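Local atomic coordinates of omega-class glutathione S-transferase (Bombyx mori, PDB entry 3WD6), a protein that binds glutathione and probably acts as a glutathione transferase and glutathione-dependent dehydroascorbate reductase. Residues T95-D100 / L118-V123; E160-R165 / Y205-E210; T167-G172 / Y177-I182; M181-F186 / N214-S219. All coordinates share one frame; numbering follows the deposited sequence.

Interaction 1: residues T95-D100 / L118-V123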
# COMPACT_ATOMS: atom_id res chain seq x y z
N THR A 95 7.83 -9.51 -0.48
CA THR A 95 7.72 -9.66 0.97
C THR A 95 6.39 -10.32 1.33
O THR A 95 6.34 -11.25 2.15
CB THR A 95 7.86 -8.33 1.68
OG1 THR A 95 6.64 -7.58 1.51
CG2 THR A 95 9.04 -7.56 1.07
N VAL A 96 5.32 -9.86 0.71
CA VAL A 96 4.01 -10.42 1.02
C VAL A 96 3.90 -11.90 0.65
O VAL A 96 3.28 -12.67 1.38
CB VAL A 96 2.87 -9.59 0.39
CG1 VAL A 96 1.55 -10.32 0.53
CG2 VAL A 96 2.83 -8.21 1.05
N GLU A 97 4.49 -12.29 -0.48
CA GLU A 97 4.44 -13.70 -0.91
C GLU A 97 5.25 -14.59 0.05
O GLU A 97 4.82 -15.70 0.40
CB GLU A 97 4.85 -13.86 -2.39
CG GLU A 97 3.85 -13.18 -3.38
CD GLU A 97 4.40 -12.93 -4.82
OE1 GLU A 97 5.51 -13.43 -5.17
OE2 GLU A 97 3.71 -12.23 -5.61
N TYR A 98 6.40 -14.10 0.51
CA TYR A 98 7.16 -14.77 1.56
C TYR A 98 6.38 -14.99 2.88
O TYR A 98 6.40 -16.10 3.45
CB TYR A 98 8.45 -14.01 1.86
CG TYR A 98 9.27 -14.67 2.95
CD1 TYR A 98 9.07 -14.34 4.28
CD2 TYR A 98 10.24 -15.63 2.65
CE1 TYR A 98 9.81 -14.93 5.29
CE2 TYR A 98 10.98 -16.24 3.65
CZ TYR A 98 10.76 -15.88 4.97
OH TYR A 98 11.50 -16.47 5.99
N LEU A 99 5.70 -13.95 3.37
CA LEU A 99 4.94 -14.06 4.60
C LEU A 99 3.80 -15.07 4.43
O LEU A 99 3.50 -15.85 5.35
CB LEU A 99 4.41 -12.70 5.07
CG LEU A 99 5.51 -11.68 5.43
CD1 LEU A 99 4.97 -10.21 5.43
CD2 LEU A 99 6.17 -12.04 6.77
N ASP A 100 3.17 -15.07 3.26
CA ASP A 100 2.06 -15.99 3.03
C ASP A 100 2.53 -17.45 2.99
O ASP A 100 1.80 -18.35 3.42
CB ASP A 100 1.28 -15.63 1.75
CG ASP A 100 -0.21 -15.98 1.84
OD1 ASP A 100 -0.86 -15.61 2.87
OD2 ASP A 100 -0.74 -16.63 0.89
N LEU A 118 -5.00 -15.43 -11.23
CA LEU A 118 -6.03 -14.40 -11.38
C LEU A 118 -5.85 -13.26 -10.37
O LEU A 118 -5.94 -12.09 -10.72
CB LEU A 118 -7.42 -15.00 -11.21
CG LEU A 118 -8.05 -15.63 -12.45
CD1 LEU A 118 -6.98 -16.03 -13.47
CD2 LEU A 118 -8.95 -16.81 -12.07
N ASP A 119 -5.58 -13.61 -9.12
CA ASP A 119 -5.30 -12.58 -8.14
C ASP A 119 -4.13 -11.69 -8.53
O ASP A 119 -4.22 -10.48 -8.42
CB ASP A 119 -5.07 -13.20 -6.77
CG ASP A 119 -6.34 -13.30 -5.98
OD1 ASP A 119 -7.44 -13.24 -6.60
OD2 ASP A 119 -6.25 -13.43 -4.73
N LYS A 120 -3.04 -12.29 -9.02
CA LYS A 120 -1.86 -11.50 -9.39
C LYS A 120 -2.17 -10.60 -10.60
O LYS A 120 -1.71 -9.45 -10.66
CB LYS A 120 -0.65 -12.40 -9.67
CG LYS A 120 -0.41 -13.47 -8.60
CD LYS A 120 1.04 -13.96 -8.62
CE LYS A 120 1.39 -14.60 -7.26
NZ LYS A 120 2.87 -14.66 -6.97
N ILE A 121 -2.96 -11.13 -11.53
CA ILE A 121 -3.43 -10.34 -12.67
C ILE A 121 -4.20 -9.12 -12.16
O ILE A 121 -3.90 -7.97 -12.52
CB ILE A 121 -4.29 -11.22 -13.62
CG1 ILE A 121 -3.37 -12.22 -14.33
CG2 ILE A 121 -5.08 -10.35 -14.62
CD1 ILE A 121 -4.07 -13.35 -15.09
N ILE A 122 -5.18 -9.36 -11.30
CA ILE A 122 -5.91 -8.26 -10.71
C ILE A 122 -4.97 -7.18 -10.14
O ILE A 122 -5.12 -6.01 -10.45
CB ILE A 122 -6.87 -8.77 -9.65
CG1 ILE A 122 -8.04 -9.47 -10.35
CG2 ILE A 122 -7.36 -7.60 -8.77
CD1 ILE A 122 -8.84 -10.41 -9.45
N VAL A 123 -3.99 -7.59 -9.33
CA VAL A 123 -3.03 -6.62 -8.79
C VAL A 123 -2.35 -5.81 -9.89
O VAL A 123 -2.22 -4.59 -9.76
CB VAL A 123 -1.94 -7.30 -7.96
CG1 VAL A 123 -0.86 -6.27 -7.59
CG2 VAL A 123 -2.53 -7.94 -6.73
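Glu-97 and Lys-120 reach for each other from opposite directions and form a salt bridge, the single direct touch between residues 95-100 and 118-123. The two helices are well apart, with 10.8 Å between Glu-97 CA and Lys-120 CA, so long side chains span the gap. In Glu-97, CG lies beside the backbone N (chi1 -65°), and the extended chain beyond it carries the carboxylate out to Lys-120 NZ; the lysine chain is extended too. The close part is confined to the charged groups: Lys-120 NZ lies 2.9 Å from Glu-97 OE2 and 3.4 Å from Glu-97 OE1. NZ stands over the flat side of the carboxylate, 3.2 Å from Glu-97 CD, instead of lying in its plane. That approach suits charge attraction better than a directed N-H bond, and the hydrogen bond within the pair is weak. The rest is loose. Lys-120 CE stays 3.7 Å from Glu-97 OE2, both residues are partly exposed, and the bridge lies at the surface, where solvent should weaken its pull. By contrast, the inner sides of the same helices are packed: Val-96 and Val-123 are buried, and both touch Met-181 of helix 177-189. In the glutathione transferase fold the bridge spans the domain interface. Helix 92-102 follows edge strand 87-90 of the thioredoxin-like sheet and starts at the glutathione-binding Ser-92, whereas helix 113-125 opens the helical domain, with helices 145-165 and 177-189 packed against it.

Interaction 2: residues E160-R165 / Y205-E210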
# COMPACT_ATOMS: atom_id res chain seq x y z
N GLU A 160 -15.41 -5.25 -12.47
CA GLU A 160 -15.98 -6.41 -13.16
C GLU A 160 -15.54 -7.75 -12.51
O GLU A 160 -16.35 -8.66 -12.35
CB GLU A 160 -15.68 -6.37 -14.67
CG GLU A 160 -16.54 -7.31 -15.54
CD GLU A 160 -18.06 -6.97 -15.53
OE1 GLU A 160 -18.43 -5.80 -15.23
OE2 GLU A 160 -18.89 -7.88 -15.82
N GLN A 161 -14.27 -7.85 -12.13
CA GLN A 161 -13.81 -9.03 -11.43
C GLN A 161 -14.63 -9.26 -10.15
O GLN A 161 -15.09 -10.40 -9.87
CB GLN A 161 -12.32 -8.92 -11.11
CG GLN A 161 -11.43 -8.82 -12.34
CD GLN A 161 -11.83 -9.81 -13.41
OE1 GLN A 161 -11.90 -11.02 -13.16
NE2 GLN A 161 -12.12 -9.31 -14.60
N LEU A 162 -14.82 -8.18 -9.39
CA LEU A 162 -15.63 -8.24 -8.18
C LEU A 162 -17.07 -8.63 -8.56
O LEU A 162 -17.66 -9.55 -7.96
CB LEU A 162 -15.59 -6.90 -7.43
CG LEU A 162 -16.18 -6.84 -6.00
CD1 LEU A 162 -15.45 -7.76 -5.04
CD2 LEU A 162 -16.15 -5.41 -5.46
N LYS A 163 -17.62 -7.97 -9.56
CA LYS A 163 -18.96 -8.32 -9.99
C LYS A 163 -19.07 -9.80 -10.32
O LYS A 163 -19.98 -10.48 -9.84
CB LYS A 163 -19.39 -7.49 -11.21
CG LYS A 163 -20.85 -7.72 -11.63
CD LYS A 163 -21.19 -6.84 -12.84
CE LYS A 163 -22.61 -7.10 -13.33
NZ LYS A 163 -22.62 -7.36 -14.79
N ASN A 164 -18.17 -10.30 -11.15
CA ASN A 164 -18.24 -11.70 -11.54
C ASN A 164 -18.12 -12.64 -10.36
O ASN A 164 -18.84 -13.62 -10.29
CB ASN A 164 -17.21 -12.05 -12.63
CG ASN A 164 -17.55 -11.42 -13.99
OD1 ASN A 164 -18.73 -11.20 -14.31
ND2 ASN A 164 -16.52 -11.11 -14.78
N ARG A 165 -17.21 -12.35 -9.43
CA ARG A 165 -17.00 -13.24 -8.28
C ARG A 165 -18.20 -13.20 -7.32
O ARG A 165 -18.44 -14.16 -6.61
CB ARG A 165 -15.71 -12.87 -7.54
CG ARG A 165 -14.46 -13.21 -8.33
CD ARG A 165 -13.20 -12.44 -7.86
NE ARG A 165 -12.03 -12.83 -8.66
CZ ARG A 165 -10.82 -13.09 -8.16
NH1 ARG A 165 -10.60 -12.99 -6.85
NH2 ARG A 165 -9.83 -13.43 -8.97
N TYR A 205 -19.75 3.43 -10.82
CA TYR A 205 -18.84 2.78 -9.91
C TYR A 205 -19.44 2.46 -8.54
O TYR A 205 -18.72 2.32 -7.55
CB TYR A 205 -17.53 3.58 -9.80
CG TYR A 205 -16.77 3.58 -11.11
CD1 TYR A 205 -16.10 2.44 -11.55
CD2 TYR A 205 -16.74 4.70 -11.93
CE1 TYR A 205 -15.39 2.43 -12.75
CE2 TYR A 205 -16.04 4.70 -13.14
CZ TYR A 205 -15.37 3.56 -13.54
OH TYR A 205 -14.68 3.55 -14.73
N SER A 206 -20.76 2.31 -8.50
CA SER A 206 -21.41 2.08 -7.22
C SER A 206 -20.91 0.80 -6.54
O SER A 206 -20.80 0.74 -5.32
CB SER A 206 -22.94 2.08 -7.36
OG SER A 206 -23.41 0.79 -7.71
N LEU A 207 -20.62 -0.23 -7.31
CA LEU A 207 -20.16 -1.47 -6.70
C LEU A 207 -18.76 -1.27 -6.12
O LEU A 207 -18.47 -1.74 -5.01
CB LEU A 207 -20.15 -2.61 -7.72
CG LEU A 207 -19.70 -3.94 -7.10
CD1 LEU A 207 -20.71 -4.40 -6.04
CD2 LEU A 207 -19.48 -5.01 -8.17
N LEU A 208 -17.91 -0.58 -6.87
CA LEU A 208 -16.55 -0.30 -6.41
C LEU A 208 -16.54 0.64 -5.18
O LEU A 208 -15.79 0.44 -4.21
CB LEU A 208 -15.72 0.28 -7.55
CG LEU A 208 -14.20 0.25 -7.42
CD1 LEU A 208 -13.74 -1.13 -7.00
CD2 LEU A 208 -13.56 0.65 -8.76
N LEU A 209 -17.40 1.65 -5.22
CA LEU A 209 -17.52 2.56 -4.09
C LEU A 209 -18.02 1.84 -2.84
O LEU A 209 -17.58 2.14 -1.73
CB LEU A 209 -18.42 3.73 -4.46
CG LEU A 209 -17.74 4.70 -5.44
CD1 LEU A 209 -18.75 5.58 -6.17
CD2 LEU A 209 -16.72 5.54 -4.68
N GLU A 210 -18.91 0.88 -3.03
CA GLU A 210 -19.39 0.05 -1.92
C GLU A 210 -18.27 -0.82 -1.33
O GLU A 210 -18.09 -0.92 -0.11
CB GLU A 210 -20.55 -0.82 -2.39
CG GLU A 210 -21.17 -1.71 -1.32
CD GLU A 210 -22.19 -2.69 -1.93
OE1 GLU A 210 -22.73 -3.55 -1.18
OE2 GLU A 210 -22.45 -2.59 -3.17
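Leu-207 leans on the backbone of helix 145-165 at Lys-163 and on the side chain of Leu-162. From its CA, CB sets out toward that helix but stops short of touching it. CG, anti to the backbone N (chi1 -179°), comes next and meets Leu-162 CD2 at 4.2 Å, the two leucines crossing at a slant. At the tip the branches part. CD2 settles on the helix backbone, 3.8 Å from Lys-163 N and also 3.8 Å from Lys-163 CA, with Lys-163 CB just beyond at 3.9 Å. Leu-207 CD1 stays farther back, 4.7 Å from Leu-162 CD2. This is helix-to-helix packing in the all-helical C-terminal domain of the glutathione transferase fold, where the first turn of helix 206-216 lies against the last turns of helix 145-165. A polar tie supplements it: Gln-159 of the long helix offers its OE1 to Leu-208 N in the opening turn. Leu-162 is buried and also packs on Leu-170 of the following loop. The outer side is looser. Lys-163, itself exposed, lends only its base to the contact, for its chain runs away from Leu-207 and its NZ ends 3.9 Å from Glu-160 OE2 in a long salt bridge.

Interaction 3: residues T167-G172 / Y177-I182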
# COMPACT_ATOMS: atom_id res chain seq x y z
N THR A 167 -18.67 -11.82 -4.56
CA THR A 167 -18.43 -11.79 -3.12
C THR A 167 -18.23 -10.36 -2.59
O THR A 167 -18.20 -9.40 -3.37
CB THR A 167 -17.30 -12.76 -2.67
OG1 THR A 167 -16.09 -12.47 -3.37
CG2 THR A 167 -17.70 -14.22 -2.96
N VAL A 168 -18.11 -10.23 -1.28
CA VAL A 168 -17.92 -8.92 -0.68
C VAL A 168 -16.58 -8.36 -1.14
O VAL A 168 -16.47 -7.17 -1.50
CB VAL A 168 -17.96 -9.00 0.87
CG1 VAL A 168 -17.64 -7.63 1.51
CG2 VAL A 168 -19.32 -9.54 1.34
N PHE A 169 -15.57 -9.23 -1.13
CA PHE A 169 -14.21 -8.84 -1.47
C PHE A 169 -13.70 -9.68 -2.64
O PHE A 169 -14.23 -10.76 -2.92
CB PHE A 169 -13.28 -9.01 -0.27
CG PHE A 169 -13.66 -8.17 0.92
CD1 PHE A 169 -13.55 -6.79 0.87
CD2 PHE A 169 -14.12 -8.77 2.11
CE1 PHE A 169 -13.90 -6.00 1.97
CE2 PHE A 169 -14.47 -7.98 3.22
CZ PHE A 169 -14.36 -6.59 3.15
N LEU A 170 -12.66 -9.19 -3.30
CA LEU A 170 -12.08 -9.93 -4.40
C LEU A 170 -11.74 -11.37 -3.97
O LEU A 170 -11.98 -12.33 -4.71
CB LEU A 170 -10.85 -9.22 -4.92
CG LEU A 170 -11.13 -7.91 -5.66
CD1 LEU A 170 -9.83 -7.08 -5.87
CD2 LEU A 170 -11.87 -8.16 -6.99
N ASP A 171 -11.20 -11.53 -2.77
CA ASP A 171 -10.77 -12.86 -2.35
C ASP A 171 -11.80 -13.67 -1.56
O ASP A 171 -11.52 -14.81 -1.17
CB ASP A 171 -9.42 -12.78 -1.62
CG ASP A 171 -8.25 -12.60 -2.58
OD1 ASP A 171 -8.13 -13.44 -3.50
OD2 ASP A 171 -7.49 -11.61 -2.45
N GLY A 172 -13.00 -13.12 -1.37
CA GLY A 172 -14.08 -13.86 -0.74
C GLY A 172 -14.88 -13.01 0.23
O GLY A 172 -15.20 -11.85 -0.10
N TYR A 177 -5.16 -11.33 -0.87
CA TYR A 177 -3.97 -10.75 -1.48
C TYR A 177 -4.35 -9.68 -2.49
O TYR A 177 -3.82 -8.57 -2.45
CB TYR A 177 -3.20 -11.87 -2.17
CG TYR A 177 -2.00 -11.48 -2.98
CD1 TYR A 177 -2.14 -11.08 -4.32
CD2 TYR A 177 -0.72 -11.56 -2.45
CE1 TYR A 177 -1.03 -10.78 -5.10
CE2 TYR A 177 0.40 -11.25 -3.23
CZ TYR A 177 0.24 -10.86 -4.55
OH TYR A 177 1.36 -10.54 -5.32
N ALA A 178 -5.28 -10.03 -3.37
CA ALA A 178 -5.73 -9.14 -4.42
C ALA A 178 -6.29 -7.86 -3.79
O ALA A 178 -5.92 -6.74 -4.18
CB ALA A 178 -6.78 -9.83 -5.28
N ASP A 179 -7.15 -8.02 -2.79
CA ASP A 179 -7.70 -6.86 -2.11
C ASP A 179 -6.59 -6.03 -1.45
O ASP A 179 -6.46 -4.84 -1.72
CB ASP A 179 -8.72 -7.27 -1.06
CG ASP A 179 -9.83 -8.13 -1.63
OD1 ASP A 179 -10.76 -7.56 -2.27
OD2 ASP A 179 -9.78 -9.37 -1.41
N TYR A 180 -5.80 -6.67 -0.60
CA TYR A 180 -4.80 -5.92 0.17
C TYR A 180 -3.74 -5.28 -0.72
O TYR A 180 -3.25 -4.19 -0.40
CB TYR A 180 -4.12 -6.81 1.21
CG TYR A 180 -5.01 -7.11 2.40
CD1 TYR A 180 -5.78 -6.11 3.01
CD2 TYR A 180 -5.10 -8.41 2.91
CE1 TYR A 180 -6.60 -6.38 4.10
CE2 TYR A 180 -5.92 -8.70 4.00
CZ TYR A 180 -6.67 -7.68 4.60
OH TYR A 180 -7.46 -7.96 5.69
N MET A 181 -3.38 -5.95 -1.82
CA MET A 181 -2.24 -5.49 -2.61
C MET A 181 -2.61 -4.30 -3.51
O MET A 181 -1.72 -3.57 -3.99
CB MET A 181 -1.60 -6.63 -3.43
CG MET A 181 -0.96 -7.72 -2.58
SD MET A 181 0.31 -7.10 -1.45
CE MET A 181 -0.63 -6.93 0.08
N ILE A 182 -3.90 -4.08 -3.72
CA ILE A 182 -4.32 -2.91 -4.47
C ILE A 182 -4.87 -1.84 -3.52
O ILE A 182 -4.97 -0.66 -3.89
CB ILE A 182 -5.35 -3.26 -5.59
CG1 ILE A 182 -6.73 -3.58 -5.02
CG2 ILE A 182 -4.84 -4.42 -6.44
CD1 ILE A 182 -7.73 -4.11 -6.08
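Asp-179 and Asp-171 both hold CG anti to the carbonyl carbon (chi1 -55° and -77°), which turns each carboxylate onto backbone N-H of the facing segment, two for Asp-179 and one for Asp-171. Asp-179 draws its pair from the type I turn running from Phe-169 to Gly-172: its OD1 accepts from Leu-170 N at 2.7 Å and its OD2 from Asp-171 N at 2.9 Å, each through its syn lone pair. In return Asp-171 OD2 accepts from Ala-178 N, 2.9 Å away and met nearly end-on down the C-O bond. The side chains slide past each other with carboxylate planes 82° apart, which brings Asp-171 OD2 within 3.4 Å of Asp-179 OD2; the surrounding donors probably offset this repulsion. Asp-179 OD2 also accepts from Gly-176 N just ahead of helix 177-189. Here the N3 side chain bonds the N-cap amide and glycine cannot return the bond, consistent with a one-sided form of the N-capping box of glutathione transferases. Tyr-211 OH adds a bond to OD1, so the buried carboxylate is gripped by four donors. With an alanine in place of Asp-179, the amides of Leu-170 and Asp-171 would probably lose their acceptor and the turn would be likely to come adrift from the helix start. Beside these polar bonds, Leu-170 packs its CB 4.1 Å from Ala-178 CB. Leu-170 CD1 meets Ile-182 CD1, one turn on from Ala-178, at 3.6 Å, the two side chains at about a right angle.

Interaction 4: residues M181-F186 / N214-S219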
# COMPACT_ATOMS: atom_id res chain seq x y z
N MET A 181 -3.38 -5.95 -1.82
CA MET A 181 -2.24 -5.49 -2.61
C MET A 181 -2.61 -4.30 -3.51
O MET A 181 -1.72 -3.57 -3.99
CB MET A 181 -1.60 -6.63 -3.43
CG MET A 181 -0.96 -7.72 -2.58
SD MET A 181 0.31 -7.10 -1.45
CE MET A 181 -0.63 -6.93 0.08
N ILE A 182 -3.90 -4.08 -3.72
CA ILE A 182 -4.32 -2.91 -4.47
C ILE A 182 -4.87 -1.84 -3.52
O ILE A 182 -4.97 -0.66 -3.89
CB ILE A 182 -5.35 -3.26 -5.59
CG1 ILE A 182 -6.73 -3.58 -5.02
CG2 ILE A 182 -4.84 -4.42 -6.44
CD1 ILE A 182 -7.73 -4.11 -6.08
N TRP A 183 -5.22 -2.25 -2.30
CA TRP A 183 -5.90 -1.34 -1.38
C TRP A 183 -5.26 0.06 -1.22
O TRP A 183 -5.96 1.07 -1.16
CB TRP A 183 -6.09 -1.98 0.01
CG TRP A 183 -6.54 -0.92 0.96
CD1 TRP A 183 -5.82 -0.34 1.97
CD2 TRP A 183 -7.80 -0.25 0.92
NE1 TRP A 183 -6.57 0.64 2.59
CE2 TRP A 183 -7.78 0.72 1.96
CE3 TRP A 183 -8.94 -0.38 0.13
CZ2 TRP A 183 -8.88 1.56 2.22
CZ3 TRP A 183 -10.03 0.46 0.39
CH2 TRP A 183 -9.98 1.42 1.42
N PRO A 184 -3.92 0.13 -1.12
CA PRO A 184 -3.34 1.45 -0.80
C PRO A 184 -3.75 2.55 -1.79
O PRO A 184 -3.86 3.74 -1.43
CB PRO A 184 -1.83 1.20 -0.89
CG PRO A 184 -1.68 -0.27 -0.58
CD PRO A 184 -2.89 -0.93 -1.21
N TRP A 185 -3.95 2.16 -3.04
CA TRP A 185 -4.30 3.16 -4.03
C TRP A 185 -5.75 3.58 -3.89
O TRP A 185 -6.06 4.76 -4.03
CB TRP A 185 -3.90 2.75 -5.44
CG TRP A 185 -2.42 2.80 -5.49
CD1 TRP A 185 -1.64 3.89 -5.77
CD2 TRP A 185 -1.51 1.74 -5.13
NE1 TRP A 185 -0.31 3.56 -5.64
CE2 TRP A 185 -0.20 2.25 -5.26
CE3 TRP A 185 -1.68 0.40 -4.74
CZ2 TRP A 185 0.94 1.48 -5.01
CZ3 TRP A 185 -0.54 -0.37 -4.49
CH2 TRP A 185 0.75 0.18 -4.63
N PHE A 186 -6.62 2.63 -3.54
CA PHE A 186 -7.98 3.01 -3.18
C PHE A 186 -8.02 3.93 -1.95
O PHE A 186 -8.86 4.86 -1.89
CB PHE A 186 -8.86 1.78 -3.00
CG PHE A 186 -9.14 1.06 -4.30
CD1 PHE A 186 -9.37 1.79 -5.48
CD2 PHE A 186 -9.16 -0.33 -4.34
CE1 PHE A 186 -9.62 1.13 -6.69
CE2 PHE A 186 -9.42 -1.00 -5.55
CZ PHE A 186 -9.65 -0.26 -6.72
N ASN A 214 -16.53 -1.05 2.47
CA ASN A 214 -16.34 -2.28 3.23
C ASN A 214 -14.86 -2.47 3.60
O ASN A 214 -14.54 -2.89 4.71
CB ASN A 214 -16.89 -3.50 2.48
CG ASN A 214 -18.41 -3.47 2.37
OD1 ASN A 214 -19.10 -3.11 3.33
ND2 ASN A 214 -18.94 -3.86 1.22
N MET A 215 -13.96 -2.13 2.69
CA MET A 215 -12.54 -2.32 2.99
C MET A 215 -12.09 -1.48 4.21
O MET A 215 -11.34 -1.96 5.08
CB MET A 215 -11.69 -2.05 1.75
CG MET A 215 -11.64 -3.25 0.76
SD MET A 215 -10.68 -4.70 1.32
CE MET A 215 -9.00 -4.01 1.22
N LEU A 216 -12.58 -0.25 4.27
CA LEU A 216 -12.30 0.67 5.37
C LEU A 216 -12.62 0.05 6.71
O LEU A 216 -12.05 0.42 7.73
CB LEU A 216 -13.12 1.95 5.21
CG LEU A 216 -12.64 2.84 4.06
CD1 LEU A 216 -13.63 3.97 3.81
CD2 LEU A 216 -11.24 3.38 4.37
N LYS A 217 -13.55 -0.91 6.72
CA LYS A 217 -13.96 -1.52 7.98
C LYS A 217 -13.17 -2.79 8.31
O LYS A 217 -13.34 -3.36 9.39
CB LYS A 217 -15.47 -1.83 7.97
CG LYS A 217 -16.36 -0.63 8.21
CD LYS A 217 -17.80 -1.04 7.91
CE LYS A 217 -18.68 0.16 7.50
NZ LYS A 217 -19.18 0.81 8.73
N ASP A 218 -12.34 -3.26 7.38
CA ASP A 218 -11.50 -4.41 7.68
C ASP A 218 -10.40 -4.01 8.68
O ASP A 218 -9.70 -2.99 8.48
CB ASP A 218 -10.86 -5.00 6.42
CG ASP A 218 -10.02 -6.23 6.72
OD1 ASP A 218 -10.61 -7.31 6.99
OD2 ASP A 218 -8.78 -6.09 6.76
N SER A 219 -10.22 -4.78 9.75
CA SER A 219 -9.31 -4.31 10.82
C SER A 219 -7.85 -4.16 10.39
O SER A 219 -7.10 -3.41 11.02
CB SER A 219 -9.40 -5.18 12.08
OG SER A 219 -9.14 -6.54 11.79
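Trp-183 packs on Met-215 and Leu-216 of helix 206-216, a buried helix-to-helix contact inside the C-terminal helical domain of the glutathione transferase fold. Met-215 comes first. Its CB presses on the six-membered ring at a slant, 3.3 Å from Trp-183 CZ3. Bends at chi2 and chi3 (-71° and -70°) fold the thioether chain back, so that Met-215 CE ends 3.7 Å from Trp-183 CB, and the methionine runs beside the indole in the opposite sense. Leu-216 follows, its side chain at about a right angle to the tryptophan; CD2 lies at the ring edge, near its plane, 3.7 Å from Trp-183 CZ2. An alanine here instead of Trp-183 would probably open a gap beside Met-215 CB and leave the methyl of Leu-216 without its apolar mate. Two residues on, Asp-218 N-caps the next helix, 219-222, with OD2 accepting from Ala-220 N. That oxygen is also hydrogen-bonded to Tyr-180 OH, a second tie to helix 177-189. Trp-183 itself is fixed at its polar end within its own helix, where NE1 is hydrogen-bonded to Glu-187 OE2.

In the fold
Along the chain interaction 1 closes first; interaction 3 is nested in the loop closed by interaction 2, and interaction 4 crosses interaction 2. Helix 177-189 carries segments of interactions 3 and 4, whose centres are about 9 Å apart, and the centre of interaction 1 lies about 11 Å from that of interaction 3. Helix 206-216 serves interactions 2 and 4. Interactions 1 and 2, about 20 Å apart between centres, are joined by the Asp-119 to Arg-165 salt bridge, and Arg-165 also reaches Leu-170 O of interaction 3. Interactions 2 to 4 thus bind the helical domain together, while interaction 1 links it to the thioredoxin-like domain that holds glutathione.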